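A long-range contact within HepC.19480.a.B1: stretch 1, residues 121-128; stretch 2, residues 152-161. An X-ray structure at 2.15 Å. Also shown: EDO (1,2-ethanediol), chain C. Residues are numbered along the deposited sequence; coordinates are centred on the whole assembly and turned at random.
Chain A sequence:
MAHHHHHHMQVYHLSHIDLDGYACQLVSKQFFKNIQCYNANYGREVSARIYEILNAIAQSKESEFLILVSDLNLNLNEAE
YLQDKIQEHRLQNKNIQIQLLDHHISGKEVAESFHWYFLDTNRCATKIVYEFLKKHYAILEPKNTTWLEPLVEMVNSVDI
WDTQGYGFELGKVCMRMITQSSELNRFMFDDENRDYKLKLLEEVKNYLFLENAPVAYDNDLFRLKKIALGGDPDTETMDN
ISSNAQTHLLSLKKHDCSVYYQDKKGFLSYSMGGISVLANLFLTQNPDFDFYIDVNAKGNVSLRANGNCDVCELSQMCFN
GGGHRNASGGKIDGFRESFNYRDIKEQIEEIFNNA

Stretch 1, residues 121-128: TNRCATKI
Stretch 2 (152-161) VEMVNSVDIW

The start of a helix leaves backbone NH groups without partners, and a neighbouring helix can supply one; this contact is a compact example. Residues 121-124 run as a loop into a helix beginning at Ala125, and that first turn lies against the helix of residues 152-159. The CA atoms of Cys124 and Asn156 lie 5.2 Å apart, those of Lys127 and Val152 5.8 Å, so the two chains run in opposite senses here.

Cys124, the N-cap (phi/psi -73/161, chi1 p), covers the most surface. Its N donates to Asn156 OD1 at 2.8 Å, almost linearly (175°), while its SG accepts from Lys127 N at 3.3 Å and packs 3.9 Å from Val155 CG1. Asn156 (chi1 t, chi2 72°) points sideways at CB, but its amide reaches across; its ND2 donates to a water (3.0 Å) that in turn donates to Asn122 O (2.6 Å), joining loop and helix a second time.

One turn on, Lys127 extends with all four chi angles t. Its CA rests 3.6 Å from Val152 CG1, its CD 3.8 Å from Asn156 CG, and its NZ forms a salt bridge with Glu153 OE1 at 2.9 Å. Glu153 (chi1 t, chi2 p) starts away and curls back; the same OE1 accepts from ethanediol O1 at 2.8 Å.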

# COMPACT_ATOMS: atom_id res chain seq x y z
N THR A 121 25.17 -0.80 0.35
CA THR A 121 24.69 -2.18 0.36
C THR A 121 24.84 -2.86 1.71
O THR A 121 24.39 -4.00 1.86
CB THR A 121 25.42 -3.01 -0.71
OG1 THR A 121 26.80 -3.14 -0.35
CG2 THR A 121 25.31 -2.34 -2.07
N ASN A 122 25.47 -2.21 2.68
CA ASN A 122 25.77 -2.83 3.96
C ASN A 122 24.72 -2.57 5.03
O ASN A 122 24.86 -3.08 6.15
CB ASN A 122 27.14 -2.36 4.44
CG ASN A 122 28.24 -2.80 3.50
OD1 ASN A 122 28.28 -3.95 3.08
ND2 ASN A 122 29.13 -1.87 3.16
N ARG A 123 23.67 -1.80 4.73
CA ARG A 123 22.63 -1.48 5.70
C ARG A 123 21.28 -1.66 5.04
O ARG A 123 21.14 -1.55 3.82
CB ARG A 123 22.74 -0.03 6.22
CG ARG A 123 23.83 0.20 7.26
CD ARG A 123 23.93 1.68 7.62
NE ARG A 123 24.46 2.46 6.51
CZ ARG A 123 24.33 3.78 6.39
NH1 ARG A 123 23.66 4.47 7.30
NH2 ARG A 123 24.85 4.41 5.34
N CYS A 124 20.27 -1.92 5.86
CA CYS A 124 18.92 -1.91 5.32
C CYS A 124 18.51 -0.46 5.06
O CYS A 124 19.11 0.49 5.59
CB CYS A 124 17.94 -2.57 6.29
SG CYS A 124 17.53 -1.55 7.74
N ALA A 125 17.49 -0.30 4.22
CA ALA A 125 17.04 1.04 3.87
C ALA A 125 16.54 1.80 5.09
O ALA A 125 16.79 3.00 5.21
CB ALA A 125 15.95 0.96 2.80
N THR A 126 15.85 1.11 6.01
CA THR A 126 15.34 1.79 7.20
C THR A 126 16.46 2.44 8.00
O THR A 126 16.32 3.57 8.47
CB THR A 126 14.54 0.82 8.06
OG1 THR A 126 13.34 0.47 7.36
CG2 THR A 126 14.13 1.48 9.37
N LYS A 127 17.60 1.75 8.16
CA LYS A 127 18.68 2.32 8.94
C LYS A 127 19.32 3.49 8.21
O LYS A 127 19.64 4.51 8.83
CB LYS A 127 19.72 1.25 9.27
CG LYS A 127 20.83 1.73 10.21
CD LYS A 127 21.53 0.55 10.90
CE LYS A 127 22.53 1.02 11.97
NZ LYS A 127 23.43 -0.10 12.42
N ILE A 128 19.49 3.38 6.89
CA ILE A 128 19.97 4.50 6.09
C ILE A 128 19.05 5.71 6.26
O ILE A 128 19.51 6.83 6.51
CB ILE A 128 20.10 4.11 4.61
CG1 ILE A 128 21.07 2.94 4.43
CG2 ILE A 128 20.56 5.30 3.78
CD1 ILE A 128 21.08 2.38 3.02
N VAL A 152 14.78 0.21 14.60
CA VAL A 152 15.57 0.35 13.39
C VAL A 152 16.61 -0.76 13.30
O VAL A 152 16.75 -1.43 12.27
CB VAL A 152 16.21 1.74 13.32
CG1 VAL A 152 17.30 1.77 12.25
CG2 VAL A 152 15.14 2.78 13.04
N GLU A 153 17.34 -0.98 14.40
CA GLU A 153 18.39 -1.98 14.41
C GLU A 153 17.82 -3.38 14.18
O GLU A 153 18.43 -4.21 13.48
CB GLU A 153 19.17 -1.91 15.72
CG GLU A 153 20.45 -2.76 15.72
CD GLU A 153 21.52 -2.25 14.74
OE1 GLU A 153 21.44 -1.09 14.26
OE2 GLU A 153 22.45 -3.03 14.43
N MET A 154 16.64 -3.66 14.75
CA MET A 154 15.98 -4.94 14.53
C MET A 154 15.70 -5.17 13.05
O MET A 154 16.04 -6.22 12.50
CB MET A 154 14.66 -4.99 15.33
CG MET A 154 13.71 -6.12 14.86
SD MET A 154 11.97 -5.88 15.30
CE MET A 154 11.39 -4.80 13.98
N VAL A 155 15.08 -4.18 12.39
CA VAL A 155 14.89 -4.28 10.95
C VAL A 155 16.21 -4.51 10.25
O VAL A 155 16.31 -5.33 9.33
CB VAL A 155 14.17 -3.02 10.42
CG1 VAL A 155 14.15 -3.04 8.89
CG2 VAL A 155 12.76 -2.94 10.96
N ASN A 156 17.27 -3.81 10.68
CA ASN A 156 18.56 -3.99 10.02
C ASN A 156 19.04 -5.43 10.14
O ASN A 156 19.45 -6.04 9.14
CB ASN A 156 19.61 -3.02 10.58
CG ASN A 156 20.85 -2.93 9.67
OD1 ASN A 156 20.79 -2.34 8.58
ND2 ASN A 156 21.94 -3.53 10.10
N SER A 157 18.94 -6.01 11.34
CA SER A 157 19.49 -7.34 11.56
C SER A 157 18.81 -8.38 10.68
O SER A 157 19.47 -9.27 10.13
CB SER A 157 19.36 -7.74 13.04
OG SER A 157 20.13 -6.90 13.87
N VAL A 158 17.49 -8.31 10.54
CA VAL A 158 16.82 -9.35 9.76
C VAL A 158 16.99 -9.08 8.27
O VAL A 158 17.10 -10.03 7.47
CB VAL A 158 15.34 -9.51 10.17
CG1 VAL A 158 14.54 -8.26 9.86
CG2 VAL A 158 14.71 -10.71 9.48
N ASP A 159 17.05 -7.82 7.87
CA ASP A 159 17.18 -7.50 6.46
C ASP A 159 18.52 -7.96 5.90
O ASP A 159 18.59 -8.45 4.77
CB ASP A 159 16.98 -6.00 6.24
CG ASP A 159 16.99 -5.63 4.76
OD1 ASP A 159 18.07 -5.30 4.23
OD2 ASP A 159 15.90 -5.68 4.14
N ILE A 160 19.60 -7.82 6.68
CA ILE A 160 20.90 -8.33 6.26
C ILE A 160 21.15 -9.76 6.73
O ILE A 160 22.24 -10.29 6.49
CB ILE A 160 22.06 -7.43 6.75
CG1 ILE A 160 22.25 -7.54 8.27
CG2 ILE A 160 21.83 -5.99 6.34
CD1 ILE A 160 23.42 -6.72 8.79
N TRP A 161 20.18 -10.38 7.38
CA TRP A 161 20.28 -11.74 7.92
C TRP A 161 21.55 -11.93 8.75
O TRP A 161 22.34 -12.84 8.54
CB TRP A 161 20.21 -12.80 6.81
CG TRP A 161 19.62 -14.11 7.33
CD1 TRP A 161 20.30 -15.25 7.66
CD2 TRP A 161 18.24 -14.36 7.62
NE1 TRP A 161 19.41 -16.21 8.11
CE2 TRP A 161 18.15 -15.69 8.10
CE3 TRP A 161 17.06 -13.60 7.50
CZ2 TRP A 161 16.92 -16.27 8.45
CZ3 TRP A 161 15.85 -14.18 7.87
CH2 TRP A 161 15.79 -15.50 8.33
C1 EDO C . 19.83 2.46 15.30
O1 EDO C . 20.63 1.30 15.56
C2 EDO C . 20.18 3.04 13.93
O2 EDO C . 21.07 4.16 14.05
O HOH W 1 24.53 -3.16 8.69